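Local coordinates for protein PAN2-PAN3 deadenylation complex catalytic subunit pan2 (Neurospora crassa, PDB 4CZV) that probably serves as the catalytic subunit of a cytoplasmic deadenylase that shortens mRNA poly(A) tails, represented here by its N-terminal WD-repeat beta-propeller, at residues P74-L79 against M111-A116. Sequence-based numbering, arbitrary orientation.
Sequences PLRQFL and MQDLRA
Two neighbouring blades of the WD-repeat beta-propeller meet where a stacked arginine pair, Arg-76 and Arg-115, joins the region of strand 77-80 in one blade to strand 114-119 of the next. The guanidinium of Arg-76 lies flat on that of Arg-115, centres 3.8 Å apart and planes at 12°; Arg-115 NE sits over the middle of the Arg-76 group, while Pro-74 CD lies against the opposite face, nearer its rim. Both chains bend at chi2 (-59° in Arg-76, -56° in Arg-115), which folds each guanidinium back into the stack. Asp-113 supplies the negative charge: Arg-115 NE donates an almost straight bond to Asp-113 OD1 (2.9 Å), in the guanidinium plane but from above the carboxylate plane, and the same oxygen makes a long salt bridge with Arg-76 NH2 at 4.0 Å, through charge alone because no N-H points at it. Ser-90 OG takes the N-H of Arg-76 NE, helping to fix that guanidinium, and is hydrogen-bonded with Asp-113 OD1 and Leu-114 O, which must share its one proton; Trp-132 adds a cation-pi contact to Arg-115. Arg-76 CG also rests on Leu-114 O (3.6 Å). Beside the pair, Gln-77 reaches out with an extended chain, setting OE1 3.4 Å from Ala-116 CA, where it accepts a hydrogen bond from Met-117 N. A leucine in place of Arg-76 has no guanidinium to lay on Arg-115, and would probably leave Asp-113 with a single cation and Ser-90 OG without its N-H donor. With its carboxylate at the edge of the stack, Asp-113 probably offsets part of the repulsion between the two cations.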
loop_
_atom_site.group_PDB
_atom_site.type_symbol
_atom_site.label_atom_id
_atom_site.label_comp_id
_atom_site.label_asym_id
_atom_site.label_seq_id
_atom_site.Cartn_x
_atom_site.Cartn_y
_atom_site.Cartn_z
ATOM N N PRO A 74 8.305 -12.591 2.198
ATOM C CA PRO A 74 7.879 -11.545 1.261
ATOM C C PRO A 74 8.463 -10.168 1.561
ATOM O O PRO A 74 8.709 -9.825 2.721
ATOM C CB PRO A 74 6.355 -11.520 1.433
ATOM C CG PRO A 74 6.007 -12.853 2.020
ATOM C CD PRO A 74 7.162 -13.201 2.900
ATOM N N LEU A 75 8.696 -9.394 0.510
ATOM C CA LEU A 75 8.930 -7.969 0.670
ATOM C C LEU A 75 7.604 -7.350 1.108
ATOM O O LEU A 75 6.592 -7.500 0.428
ATOM C CB LEU A 75 9.444 -7.347 -0.627
ATOM C CG LEU A 75 10.165 -6.001 -0.510
ATOM C CD1 LEU A 75 11.072 -5.803 -1.712
ATOM C CD2 LEU A 75 9.168 -4.846 -0.405
ATOM N N ARG A 76 7.613 -6.670 2.249
ATOM C CA ARG A 76 6.375 -6.245 2.893
ATOM C C ARG A 76 5.868 -4.876 2.420
ATOM O O ARG A 76 4.668 -4.687 2.227
ATOM C CB ARG A 76 6.565 -6.224 4.413
ATOM C CG ARG A 76 6.945 -7.581 5.013
ATOM C CD ARG A 76 5.894 -8.635 4.706
ATOM N NE ARG A 76 6.118 -9.860 5.467
ATOM C CZ ARG A 76 5.324 -10.925 5.414
ATOM N NH1 ARG A 76 4.248 -10.914 4.641
ATOM N NH2 ARG A 76 5.607 -12.004 6.136
ATOM N N GLN A 77 6.778 -3.930 2.225
ATOM C CA GLN A 77 6.379 -2.566 1.907
ATOM C C GLN A 77 7.550 -1.741 1.390
ATOM O O GLN A 77 8.699 -2.013 1.732
ATOM C CB GLN A 77 5.781 -1.897 3.148
ATOM C CG GLN A 77 4.954 -0.663 2.851
ATOM C CD GLN A 77 4.574 0.095 4.104
ATOM O OE1 GLN A 77 4.365 -0.498 5.159
ATOM N NE2 GLN A 77 4.497 1.418 3.996
ATOM N N PHE A 78 7.252 -0.743 0.565
ATOM C CA PHE A 78 8.234 0.275 0.191
ATOM C C PHE A 78 7.902 1.617 0.864
ATOM O O PHE A 78 6.742 1.896 1.157
ATOM C CB PHE A 78 8.276 0.486 -1.330
ATOM C CG PHE A 78 8.557 -0.760 -2.129
ATOM C CD1 PHE A 78 9.853 -1.231 -2.278
ATOM C CD2 PHE A 78 7.530 -1.432 -2.769
ATOM C CE1 PHE A 78 10.115 -2.364 -3.028
ATOM C CE2 PHE A 78 7.784 -2.570 -3.520
ATOM C CZ PHE A 78 9.078 -3.036 -3.651
ATOM N N LEU A 79 8.932 2.432 1.102
ATOM C CA LEU A 79 8.772 3.852 1.406
ATOM C C LEU A 79 9.866 4.621 0.665
ATOM O O LEU A 79 10.963 4.094 0.443
ATOM C CB LEU A 79 8.841 4.131 2.913
ATOM C CG LEU A 79 7.605 3.802 3.762
ATOM C CD1 LEU A 79 7.842 4.189 5.217
ATOM C CD2 LEU A 79 6.370 4.498 3.224
ATOM N N MET A 111 12.862 -7.444 15.727
ATOM C CA MET A 111 12.215 -7.560 14.425
ATOM C C MET A 111 11.899 -9.019 14.135
ATOM O O MET A 111 12.715 -9.734 13.551
ATOM C CB MET A 111 13.098 -6.988 13.319
ATOM C CG MET A 111 13.425 -5.515 13.483
ATOM S SD MET A 111 14.444 -4.910 12.135
ATOM C CE MET A 111 14.345 -3.148 12.425
ATOM N N GLN A 112 10.712 -9.459 14.542
ATOM C CA GLN A 112 10.351 -10.871 14.450
ATOM C C GLN A 112 9.381 -11.158 13.305
ATOM O O GLN A 112 9.540 -12.145 12.591
ATOM C CB GLN A 112 9.753 -11.349 15.775
ATOM C CG GLN A 112 10.759 -11.410 16.912
ATOM C CD GLN A 112 11.827 -12.465 16.686
ATOM O OE1 GLN A 112 11.552 -13.664 16.747
ATOM N NE2 GLN A 112 13.056 -12.023 16.423
ATOM N N ASP A 113 8.378 -10.301 13.138
ATOM C CA ASP A 113 7.439 -10.439 12.034
ATOM C C ASP A 113 6.832 -9.086 11.670
ATOM O O ASP A 113 5.638 -8.840 11.887
ATOM C CB ASP A 113 6.340 -11.451 12.381
ATOM C CG ASP A 113 5.459 -11.789 11.190
ATOM O OD1 ASP A 113 5.774 -11.343 10.063
ATOM O OD2 ASP A 113 4.457 -12.512 11.377
ATOM N N LEU A 114 7.668 -8.214 11.116
ATOM C CA LEU A 114 7.243 -6.884 10.706
ATOM C C LEU A 114 6.332 -6.962 9.489
ATOM O O LEU A 114 6.534 -7.804 8.617
ATOM C CB LEU A 114 8.458 -6.005 10.403
ATOM C CG LEU A 114 9.503 -5.933 11.517
ATOM C CD1 LEU A 114 10.719 -5.137 11.061
ATOM C CD2 LEU A 114 8.906 -5.339 12.778
ATOM N N ARG A 115 5.338 -6.080 9.431
ATOM C CA ARG A 115 4.369 -6.096 8.337
ATOM C C ARG A 115 4.161 -4.721 7.712
ATOM O O ARG A 115 3.741 -4.617 6.558
ATOM C CB ARG A 115 3.017 -6.646 8.823
ATOM C CG ARG A 115 3.035 -8.124 9.215
ATOM C CD ARG A 115 3.537 -8.986 8.069
ATOM N NE ARG A 115 3.534 -10.404 8.402
ATOM C CZ ARG A 115 2.571 -11.254 8.057
ATOM N NH1 ARG A 115 1.522 -10.827 7.367
ATOM N NH2 ARG A 115 2.658 -12.531 8.402
ATOM N N ALA A 116 4.444 -3.666 8.470
ATOM C CA ALA A 116 4.158 -2.313 7.995
ATOM C C ALA A 116 5.120 -1.272 8.551
ATOM O O ALA A 116 5.725 -1.454 9.606
ATOM C CB ALA A 116 2.725 -1.928 8.343
#